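Local coordinates for protein BsaWI endonuclease (Geobacillus stearothermophilus, PDB 4ZSF) that binds DNA and, as a restriction endonuclease of the PD-(D/E)XK nuclease family, probably cuts it in a metal-dependent reaction, at residues H89-M94 with S164-R169; D170-D175 with P202-M207; A206-G211 with N218-M223. All blocks are in the same frame, centred on the assembly; numbering follows the deposited sequence.

Contact 1 of 3, residues H89-M94 with S164-R169; sequences HAFEEM and SKTSIR. With nucleotides of chain B.
F91 meets T166 through a CH-pi contact: the methyl CG2 of T166 lies over one face of the phenyl ring, 3.9 Å from its centroid and 30° off the normal. The methyl is offset toward the root of the ring, since T166 CG2 is 3.5 Å from F91 CG. F91 CG is anti to the backbone N (chi1 -176°), on the side of the strand end, and the ring continues from there past S164 and K165. The carbonyl S164 O approaches the ring edge, 4.0 Å from F91 CD2, while K165 O stands obliquely to it. At the next residue of the helix, the hydroxyl S164 OG lies against the aliphatic part of E92, 3.0 Å from E92 CG, a tight carbon-to-oxygen approach.

The next shell is polar. D145 receives both the backbone N of S164 and a salt bridge from K165 NZ, an Asp and Lys pair consistent with the PD-(D/E)XK motif. E92 OE2 stays 5.5 Å from K165 NZ, without contact. H89, from the same helical segment, contacts the DNA backbone: its ND1 donates to OP1 of DG12 of chain B at 2.6 Å, nearly straight at 161°, with the phosphate at the ring edge. E93 forms salt bridges to K30 and R34 of the second subunit, whose residues also pack on A90 and M94.

Helix 70-103 thus lies against the end of strand 155-165, which is held in the sheet through backbone bonds of K165 to I192 and L194.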
loop_
_atom_site.group_PDB
_atom_site.type_symbol
_atom_site.label_atom_id
_atom_site.label_comp_id
_atom_site.label_asym_id
_atom_site.label_seq_id
_atom_site.Cartn_x
_atom_site.Cartn_y
_atom_site.Cartn_z
ATOM N N HIS A 89 -12.692 -5.161 7.913
ATOM C CA HIS A 89 -13.657 -6.257 7.741
ATOM C C HIS A 89 -14.709 -6.196 8.826
ATOM O O HIS A 89 -15.897 -6.396 8.544
ATOM C CB HIS A 89 -12.943 -7.611 7.748
ATOM C CG HIS A 89 -11.943 -7.736 6.641
ATOM N ND1 HIS A 89 -10.935 -8.687 6.622
ATOM C CD2 HIS A 89 -11.805 -7.008 5.500
ATOM C CE1 HIS A 89 -10.210 -8.533 5.520
ATOM N NE2 HIS A 89 -10.710 -7.518 4.830
ATOM N N ALA A 90 -14.284 -6.015 10.073
ATOM C CA ALA A 90 -15.259 -5.936 11.169
ATOM C C ALA A 90 -16.266 -4.810 10.897
ATOM O O ALA A 90 -17.458 -4.971 11.182
ATOM C CB ALA A 90 -14.577 -5.690 12.573
ATOM N N PHE A 91 -15.768 -3.660 10.421
ATOM C CA PHE A 91 -16.690 -2.510 10.204
ATOM C C PHE A 91 -17.695 -2.812 9.060
ATOM O O PHE A 91 -18.891 -2.555 9.194
ATOM C CB PHE A 91 -15.855 -1.282 9.892
ATOM C CG PHE A 91 -16.687 -0.013 9.743
ATOM C CD1 PHE A 91 -17.175 0.621 10.855
ATOM C CD2 PHE A 91 -16.895 0.552 8.464
ATOM C CE1 PHE A 91 -17.911 1.822 10.736
ATOM C CE2 PHE A 91 -17.638 1.742 8.357
ATOM C CZ PHE A 91 -18.151 2.332 9.487
ATOM N N GLU A 92 -17.219 -3.398 7.958
ATOM C CA GLU A 92 -18.143 -3.837 6.899
ATOM C C GLU A 92 -19.206 -4.789 7.405
ATOM O O GLU A 92 -20.410 -4.716 7.024
ATOM C CB GLU A 92 -17.351 -4.525 5.779
ATOM C CG GLU A 92 -16.414 -3.547 5.139
ATOM C CD GLU A 92 -15.179 -4.259 4.491
ATOM O OE1 GLU A 92 -15.197 -5.504 4.300
ATOM O OE2 GLU A 92 -14.192 -3.542 4.225
ATOM N N GLU A 93 -18.755 -5.768 8.202
ATOM C CA GLU A 93 -19.686 -6.739 8.770
ATOM C C GLU A 93 -20.701 -6.056 9.667
ATOM O O GLU A 93 -21.890 -6.448 9.747
ATOM C CB GLU A 93 -18.870 -7.823 9.550
ATOM C CG GLU A 93 -18.048 -8.651 8.533
ATOM C CD GLU A 93 -16.825 -9.386 9.121
ATOM O OE1 GLU A 93 -16.741 -9.367 10.375
ATOM O OE2 GLU A 93 -15.940 -9.937 8.322
ATOM N N MET A 94 -20.232 -5.044 10.393
ATOM C CA MET A 94 -21.117 -4.287 11.268
ATOM C C MET A 94 -22.223 -3.559 10.449
ATOM O O MET A 94 -23.409 -3.548 10.832
ATOM C CB MET A 94 -20.322 -3.245 12.052
ATOM C CG MET A 94 -21.221 -2.512 13.020
ATOM S SD MET A 94 -20.296 -1.224 13.914
ATOM C CE MET A 94 -20.423 0.067 12.701
ATOM N N SER A 164 -17.118 1.346 2.285
ATOM C CA SER A 164 -17.404 1.563 3.706
ATOM C C SER A 164 -16.104 1.684 4.436
ATOM O O SER A 164 -15.503 0.651 4.694
ATOM C CB SER A 164 -18.253 0.417 4.302
ATOM O OG SER A 164 -17.503 -0.793 4.431
ATOM N N LYS A 165 -15.718 2.934 4.768
ATOM C CA LYS A 165 -14.388 3.332 5.241
ATOM C C LYS A 165 -14.353 3.792 6.688
ATOM O O LYS A 165 -15.247 4.528 7.126
ATOM C CB LYS A 165 -13.888 4.459 4.367
ATOM C CG LYS A 165 -13.783 4.059 2.874
ATOM C CD LYS A 165 -13.206 2.626 2.698
ATOM C CE LYS A 165 -13.311 2.163 1.225
ATOM N NZ LYS A 165 -12.846 0.758 1.023
ATOM N N THR A 166 -13.319 3.396 7.440
ATOM C CA THR A 166 -13.285 3.701 8.848
ATOM C C THR A 166 -12.500 4.986 9.021
ATOM O O THR A 166 -12.471 5.571 10.093
ATOM C CB THR A 166 -12.613 2.573 9.669
ATOM O OG1 THR A 166 -11.413 2.206 8.999
ATOM C CG2 THR A 166 -13.496 1.352 9.708
ATOM N N SER A 167 -11.807 5.374 7.961
ATOM C CA SER A 167 -11.228 6.688 7.893
ATOM C C SER A 167 -11.666 7.276 6.545
ATOM O O SER A 167 -11.423 6.682 5.492
ATOM C CB SER A 167 -9.707 6.632 8.010
ATOM O OG SER A 167 -9.175 5.988 6.864
ATOM N N ILE A 168 -12.340 8.421 6.583
ATOM C CA ILE A 168 -12.634 9.160 5.365
ATOM C C ILE A 168 -11.417 9.991 5.006
ATOM O O ILE A 168 -11.462 10.824 4.112
ATOM C CB ILE A 168 -13.855 10.084 5.533
ATOM N N ARG A 169 -10.332 9.752 5.726
ATOM C CA ARG A 169 -9.203 10.648 5.714
ATOM C C ARG A 169 -8.688 10.857 4.296
ATOM O O ARG A 169 -8.653 11.984 3.808
ATOM C CB ARG A 169 -8.090 10.119 6.630
ATOM P P DG B 12 -10.028 -11.738 8.692
ATOM O OP1 DG B 12 -11.021 -10.669 8.372
ATOM O OP2 DG B 12 -10.111 -12.546 9.908
ATOM O "O5'" DG B 12 -10.048 -12.777 7.483
ATOM C "C5'" DG B 12 -10.380 -12.314 6.189
ATOM C "C4'" DG B 12 -10.018 -13.374 5.152
ATOM O "O4'" DG B 12 -8.600 -13.585 5.167
ATOM C "C3'" DG B 12 -10.643 -14.720 5.365
ATOM O "O3'" DG B 12 -11.597 -14.838 4.362
ATOM C "C2'" DG B 12 -9.482 -15.726 5.167
ATOM C "C1'" DG B 12 -8.363 -14.848 4.623
ATOM N N9 DG B 12 -6.993 -15.249 5.007
ATOM C C8 DG B 12 -6.536 -15.644 6.255
ATOM N N7 DG B 12 -5.251 -15.904 6.283
ATOM C C5 DG B 12 -4.836 -15.643 4.970
ATOM C C6 DG B 12 -3.583 -15.802 4.377
ATOM O O6 DG B 12 -2.565 -16.161 4.904
ATOM N N1 DG B 12 -3.594 -15.467 3.018
ATOM C C2 DG B 12 -4.702 -15.054 2.332
ATOM N N2 DG B 12 -4.540 -14.784 1.022
ATOM N N3 DG B 12 -5.896 -14.922 2.875
ATOM C C4 DG B 12 -5.893 -15.243 4.187
#

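Contact 2 of 3, residues D170-D175 with P202-M207; sequences DRVTRD and PKFIAM. With nucleotides of chain B.
V172 and F204 bring together helices 172-184 and 202-209, two neighbouring helices of the alpha/beta PD-(D/E)XK nuclease fold, and do so where both face the DNA backbone. Their apolar contact lies beside the two side chains, T173 and K203, that reach the phosphates.

The apolar contacts come first. V172 CG2 sits between the backbone N and the carbonyl carbon of its own residue, and from there it reaches the ring edge of F204, being 3.5 Å from F204 CD2 and equally near CE2. The two side chains cross at about a right angle, and CG2 stands at the ring edge, near its plane. The same methyl, V172 CG2, touches the sulfur M207 SD at 4.0 Å, which makes it the shared point of the two residues on helix 202-209. One face of the F204 ring is covered within its own helix by K203 CD, 4.1 Å above the plane over its centre, while L199 packs on F204 from a loop.

The polar contacts are directed to the nucleic acid. T173 OG1 donates a weak hydrogen bond to OP2 of DG4 of chain B at 3.3 Å. K203 NZ makes another weak one to OP1 of DC3 of chain B at 3.1 Å, and is also hydrogen-bonded to Y215 OH. The two helices therefore touch consecutive phosphates of one strand.

The last kind is close methyl packing against backbone. M207 is bent at its final torsion (chi3 85°), which carries CE to the turn of the partner helix: M207 CE rests 3.5 Å from T173 CA, tighter than usual for two carbons, and 3.8 Å from V172 O.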
loop_
_atom_site.group_PDB
_atom_site.type_symbol
_atom_site.label_atom_id
_atom_site.label_comp_id
_atom_site.label_asym_id
_atom_site.label_seq_id
_atom_site.Cartn_x
_atom_site.Cartn_y
_atom_site.Cartn_z
ATOM N N ASP A 170 -8.328 9.781 3.615
ATOM C CA ASP A 170 -7.468 9.940 2.457
ATOM C C ASP A 170 -7.902 9.104 1.296
ATOM O O ASP A 170 -7.765 9.533 0.140
ATOM C CB ASP A 170 -6.022 9.585 2.816
ATOM N N ARG A 171 -8.424 7.912 1.610
ATOM C CA ARG A 171 -8.766 6.889 0.615
ATOM C C ARG A 171 -9.687 7.464 -0.469
ATOM O O ARG A 171 -9.781 6.927 -1.579
ATOM C CB ARG A 171 -9.422 5.669 1.293
ATOM N N VAL A 172 -10.328 8.586 -0.144
ATOM C CA VAL A 172 -11.385 9.104 -0.975
ATOM C C VAL A 172 -10.851 9.664 -2.290
ATOM O O VAL A 172 -11.586 9.621 -3.257
ATOM C CB VAL A 172 -12.248 10.182 -0.229
ATOM C CG1 VAL A 172 -12.815 9.607 1.130
ATOM C CG2 VAL A 172 -11.466 11.479 -0.028
ATOM N N THR A 173 -9.605 10.165 -2.372
ATOM C CA THR A 173 -9.117 10.595 -3.698
ATOM C C THR A 173 -9.064 9.396 -4.640
ATOM O O THR A 173 -9.492 9.510 -5.784
ATOM C CB THR A 173 -7.703 11.294 -3.689
ATOM O OG1 THR A 173 -6.690 10.355 -3.336
ATOM C CG2 THR A 173 -7.648 12.463 -2.728
ATOM N N ARG A 174 -8.590 8.241 -4.161
ATOM C CA ARG A 174 -8.568 7.028 -4.990
ATOM C C ARG A 174 -9.919 6.246 -5.108
ATOM O O ARG A 174 -10.082 5.434 -6.027
ATOM C CB ARG A 174 -7.480 6.080 -4.468
ATOM N N ASP A 175 -10.860 6.473 -4.186
ATOM C CA ASP A 175 -12.200 5.827 -4.179
ATOM C C ASP A 175 -13.227 6.524 -5.081
ATOM O O ASP A 175 -14.238 5.936 -5.485
ATOM C CB ASP A 175 -12.773 5.809 -2.762
ATOM C CG ASP A 175 -12.019 4.837 -1.834
ATOM O OD1 ASP A 175 -11.659 3.720 -2.260
ATOM O OD2 ASP A 175 -11.805 5.203 -0.667
ATOM N N PRO A 202 -12.962 22.076 2.656
ATOM C CA PRO A 202 -13.834 22.313 1.493
ATOM C C PRO A 202 -13.531 21.369 0.322
ATOM O O PRO A 202 -14.430 20.991 -0.440
ATOM C CB PRO A 202 -13.519 23.755 1.109
ATOM C CG PRO A 202 -13.125 24.385 2.393
ATOM C CD PRO A 202 -12.378 23.329 3.164
ATOM N N LYS A 203 -12.263 20.986 0.184
ATOM C CA LYS A 203 -11.881 20.062 -0.874
ATOM C C LYS A 203 -12.703 18.781 -0.815
ATOM O O LYS A 203 -13.206 18.311 -1.835
ATOM C CB LYS A 203 -10.389 19.718 -0.801
ATOM C CG LYS A 203 -9.977 18.638 -1.794
ATOM C CD LYS A 203 -8.777 17.849 -1.314
ATOM C CE LYS A 203 -8.263 16.886 -2.379
ATOM N NZ LYS A 203 -7.694 17.611 -3.545
ATOM N N PHE A 204 -12.856 18.216 0.368
ATOM C CA PHE A 204 -13.515 16.946 0.455
ATOM C C PHE A 204 -15.050 17.045 0.275
ATOM O O PHE A 204 -15.674 16.188 -0.375
ATOM C CB PHE A 204 -13.106 16.288 1.758
ATOM C CG PHE A 204 -11.632 15.877 1.780
ATOM C CD1 PHE A 204 -10.700 16.570 2.558
ATOM C CD2 PHE A 204 -11.180 14.814 0.992
ATOM C CE1 PHE A 204 -9.368 16.191 2.581
ATOM C CE2 PHE A 204 -9.840 14.437 1.002
ATOM C CZ PHE A 204 -8.932 15.130 1.801
ATOM N N ILE A 205 -15.650 18.127 0.755
ATOM C CA ILE A 205 -17.047 18.390 0.397
ATOM C C ILE A 205 -17.220 18.445 -1.131
ATOM O O ILE A 205 -18.180 17.887 -1.671
ATOM C CB ILE A 205 -17.540 19.708 1.041
ATOM C CG1 ILE A 205 -17.738 19.502 2.546
ATOM C CG2 ILE A 205 -18.861 20.158 0.453
ATOM C CD1 ILE A 205 -17.760 20.841 3.325
ATOM N N ALA A 206 -16.265 19.080 -1.816
ATOM C CA ALA A 206 -16.311 19.232 -3.268
ATOM C C ALA A 206 -16.135 17.883 -3.974
ATOM O O ALA A 206 -16.794 17.613 -4.985
ATOM C CB ALA A 206 -15.236 20.240 -3.736
ATOM N N MET A 207 -15.257 17.041 -3.431
ATOM C CA MET A 207 -15.056 15.694 -3.975
ATOM C C MET A 207 -16.333 14.884 -3.961
ATOM O O MET A 207 -16.520 14.035 -4.853
ATOM C CB MET A 207 -14.002 14.901 -3.199
ATOM C CG MET A 207 -12.615 15.400 -3.410
ATOM S SD MET A 207 -11.346 14.207 -2.932
ATOM C CE MET A 207 -11.243 13.237 -4.435
ATOM P P DC B 3 -4.668 18.815 -2.103
ATOM O OP1 DC B 3 -5.135 19.385 -3.388
ATOM O OP2 DC B 3 -5.574 18.392 -0.995
ATOM O "O5'" DC B 3 -3.761 17.535 -2.407
ATOM C "C5'" DC B 3 -2.763 17.581 -3.380
ATOM C "C4'" DC B 3 -1.921 16.344 -3.244
ATOM O "O4'" DC B 3 -0.887 16.550 -2.210
ATOM C "C3'" DC B 3 -2.710 15.092 -2.790
ATOM O "O3'" DC B 3 -2.229 13.989 -3.462
ATOM C "C2'" DC B 3 -2.336 14.974 -1.318
ATOM C "C1'" DC B 3 -0.867 15.360 -1.436
ATOM N N1 DC B 3 -0.196 15.597 -0.173
ATOM C C2 DC B 3 1.208 15.613 -0.161
ATOM O O2 DC B 3 1.812 15.490 -1.235
ATOM N N3 DC B 3 1.845 15.792 1.008
ATOM C C4 DC B 3 1.148 15.952 2.143
ATOM N N4 DC B 3 1.828 16.181 3.274
ATOM C C5 DC B 3 -0.292 15.921 2.153
ATOM C C6 DC B 3 -0.907 15.727 0.982
ATOM P P DG B 4 -3.214 12.983 -4.224
ATOM O OP1 DG B 4 -3.952 13.772 -5.209
ATOM O OP2 DG B 4 -3.882 12.112 -3.232
ATOM O "O5'" DG B 4 -2.170 12.002 -4.971
ATOM C "C5'" DG B 4 -1.151 12.538 -5.776
ATOM C "C4'" DG B 4 0.084 11.696 -5.645
ATOM O "O4'" DG B 4 0.785 12.038 -4.414
ATOM C "C3'" DG B 4 -0.165 10.212 -5.594
ATOM O "O3'" DG B 4 0.940 9.582 -6.270
ATOM C "C2'" DG B 4 -0.184 9.921 -4.070
ATOM C "C1'" DG B 4 0.913 10.874 -3.590
ATOM N N9 DG B 4 0.813 11.318 -2.177
ATOM C C8 DG B 4 -0.341 11.700 -1.499
ATOM N N7 DG B 4 -0.097 12.128 -0.270
ATOM C C5 DG B 4 1.263 12.011 -0.132
ATOM C C6 DG B 4 2.083 12.294 0.990
ATOM O O6 DG B 4 1.734 12.753 2.093
ATOM N N1 DG B 4 3.441 12.083 0.714
ATOM C C2 DG B 4 3.908 11.564 -0.492
ATOM N N2 DG B 4 5.231 11.377 -0.590
ATOM N N3 DG B 4 3.146 11.338 -1.547
ATOM C C4 DG B 4 1.844 11.551 -1.303
#

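Contact 3 of 3, residues A206-G211 with N218-M223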
loop_
_atom_site.group_PDB
_atom_site.type_symbol
_atom_site.label_atom_id
_atom_site.label_comp_id
_atom_site.label_asym_id
_atom_site.label_seq_id
_atom_site.Cartn_x
_atom_site.Cartn_y
_atom_site.Cartn_z
ATOM N N ALA A 206 -16.265 19.080 -1.816
ATOM C CA ALA A 206 -16.311 19.232 -3.268
ATOM C C ALA A 206 -16.135 17.883 -3.974
ATOM O O ALA A 206 -16.794 17.613 -4.985
ATOM C CB ALA A 206 -15.236 20.240 -3.736
ATOM N N MET A 207 -15.257 17.041 -3.431
ATOM C CA MET A 207 -15.056 15.694 -3.975
ATOM C C MET A 207 -16.333 14.884 -3.961
ATOM O O MET A 207 -16.520 14.035 -4.853
ATOM C CB MET A 207 -14.002 14.901 -3.199
ATOM C CG MET A 207 -12.615 15.400 -3.410
ATOM S SD MET A 207 -11.346 14.207 -2.932
ATOM C CE MET A 207 -11.243 13.237 -4.435
ATOM N N VAL A 208 -17.189 15.101 -2.956
ATOM C CA VAL A 208 -18.431 14.321 -2.867
ATOM C C VAL A 208 -19.474 15.000 -3.748
ATOM O O VAL A 208 -20.113 14.352 -4.579
ATOM C CB VAL A 208 -18.963 14.198 -1.403
ATOM C CG1 VAL A 208 -20.365 13.551 -1.328
ATOM C CG2 VAL A 208 -17.902 13.466 -0.530
ATOM N N ASN A 209 -19.660 16.302 -3.545
ATOM C CA ASN A 209 -20.816 16.992 -4.132
ATOM C C ASN A 209 -20.565 17.559 -5.503
ATOM O O ASN A 209 -21.529 17.887 -6.222
ATOM C CB ASN A 209 -21.292 18.148 -3.221
ATOM C CG ASN A 209 -21.964 17.646 -1.957
ATOM O OD1 ASN A 209 -22.591 16.555 -1.946
ATOM N ND2 ASN A 209 -21.852 18.438 -0.880
ATOM N N GLY A 210 -19.297 17.753 -5.864
ATOM C CA GLY A 210 -18.996 18.314 -7.168
ATOM C C GLY A 210 -19.252 19.811 -7.183
ATOM O O GLY A 210 -19.360 20.444 -6.124
ATOM N N GLY A 211 -19.307 20.380 -8.387
ATOM C CA GLY A 211 -19.594 21.805 -8.564
ATOM C C GLY A 211 -18.423 22.755 -8.414
ATOM O O GLY A 211 -18.620 23.958 -8.143
ATOM N N ASN A 218 -20.401 15.322 -8.959
ATOM C CA ASN A 218 -20.412 14.590 -7.694
ATOM C C ASN A 218 -19.691 13.225 -7.830
ATOM O O ASN A 218 -19.697 12.614 -8.917
ATOM C CB ASN A 218 -21.847 14.387 -7.187
ATOM C CG ASN A 218 -22.784 13.817 -8.257
ATOM O OD1 ASN A 218 -23.004 14.461 -9.275
ATOM N ND2 ASN A 218 -23.317 12.598 -8.035
ATOM N N GLY A 219 -19.059 12.755 -6.750
ATOM C CA GLY A 219 -18.245 11.543 -6.844
ATOM C C GLY A 219 -19.035 10.307 -6.449
ATOM O O GLY A 219 -18.638 9.147 -6.755
ATOM N N TRP A 220 -20.177 10.548 -5.784
ATOM C CA TRP A 220 -21.095 9.521 -5.260
ATOM C C TRP A 220 -22.525 10.018 -5.408
ATOM O O TRP A 220 -22.726 11.215 -5.511
ATOM C CB TRP A 220 -20.865 9.190 -3.751
ATOM C CG TRP A 220 -19.519 8.492 -3.479
ATOM C CD1 TRP A 220 -19.325 7.142 -3.340
ATOM C CD2 TRP A 220 -18.247 9.106 -3.333
ATOM N NE1 TRP A 220 -18.011 6.894 -3.139
ATOM C CE2 TRP A 220 -17.319 8.076 -3.107
ATOM C CE3 TRP A 220 -17.789 10.440 -3.370
ATOM C CZ2 TRP A 220 -15.949 8.318 -2.955
ATOM C CZ3 TRP A 220 -16.410 10.687 -3.197
ATOM C CH2 TRP A 220 -15.515 9.628 -2.980
ATOM N N HIS A 221 -23.495 9.105 -5.344
ATOM C CA HIS A 221 -24.885 9.494 -5.203
ATOM C C HIS A 221 -25.132 10.048 -3.818
ATOM O O HIS A 221 -25.948 10.957 -3.619
ATOM C CB HIS A 221 -25.827 8.290 -5.469
ATOM C CG HIS A 221 -25.883 7.939 -6.921
ATOM N ND1 HIS A 221 -25.536 6.705 -7.408
ATOM C CD2 HIS A 221 -26.226 8.689 -8.005
ATOM C CE1 HIS A 221 -25.686 6.688 -8.718
ATOM N NE2 HIS A 221 -26.083 7.890 -9.114
ATOM N N GLY A 222 -24.439 9.465 -2.859
ATOM C CA GLY A 222 -24.675 9.847 -1.473
ATOM C C GLY A 222 -23.496 9.358 -0.620
ATOM O O GLY A 222 -22.900 8.313 -0.887
ATOM N N MET A 223 -23.199 10.144 0.402
ATOM C CA MET A 223 -22.152 9.845 1.361
ATOM C C MET A 223 -22.865 9.863 2.719
ATOM O O MET A 223 -23.580 10.840 3.012
ATOM C CB MET A 223 -21.040 10.900 1.261
ATOM C CG MET A 223 -20.087 10.899 2.423
ATOM S SD MET A 223 -18.966 9.482 2.322
ATOM C CE MET A 223 -17.941 9.935 0.915
#
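V208 holds CG1 anti to its backbone N (chi1 172°) and CG2 anti to its carbonyl carbon, which turns both branches to the other segment. CG1 lies 3.8 Å from M223 CB; CG2 lies 4.1 Å from W220 CZ3 and also comes near the methyl end of M223, a side chain modelled in two conformers. In W220, chi1 sets CG beside the backbone N, and the indole meets the helix end with its edge, CZ3 being 3.7 Å from M207 O and CE3 4.0 Å from V208 CA.

Where the helix closes, one backbone bond ties the two segments. G219 N donates to V208 O at 2.9 Å with an N-H...O angle of 153°, approaching from above the carbonyl plane. N218 CB crowds the same oxygen, V208 O, at 3.1 Å. The amide of N218 turns back on its own segment: N218 ND2 bonds W220 O at 2.9 Å, almost perfectly straight at 178°, and also reaches Y265 O. W220 N, by contrast, is buried without a partner in the model, whereas W220 NE1 is satisfied by Q163 OE1.

The contact belongs to a beta-alpha-beta unit made of strand 188-193, helix 202-209 and strand 222-226. Helix 172-184 covers W220 through R176 and S179, A191 of strand 188-193 touches both W220 and M223, and I235 of strand 235-238 packs on V208 and N209.

Contact 1 closes before the other two open, and contact 3 begins on the segment that ends contact 2. Contacts 2 and 3 share A206 and M207, with centres 9 Å apart; W220 CH2 also touches helix 172-184, 3.9 Å from V172 O, so the two contacts meet there too. Contacts 1 and 2 have centres 16 Å apart and touch where K165 CE lies 3.9 Å from D175 OD2. The F91 side chain is about 11 Å from that of D239, which binds calcium in a structure of this protein although no ion is bound to it in this chain. The calcium ion about 5 Å from the N218 side chain of contact 3 lies away from that site. Contacts 1 and 2 both touch DNA phosphates directly.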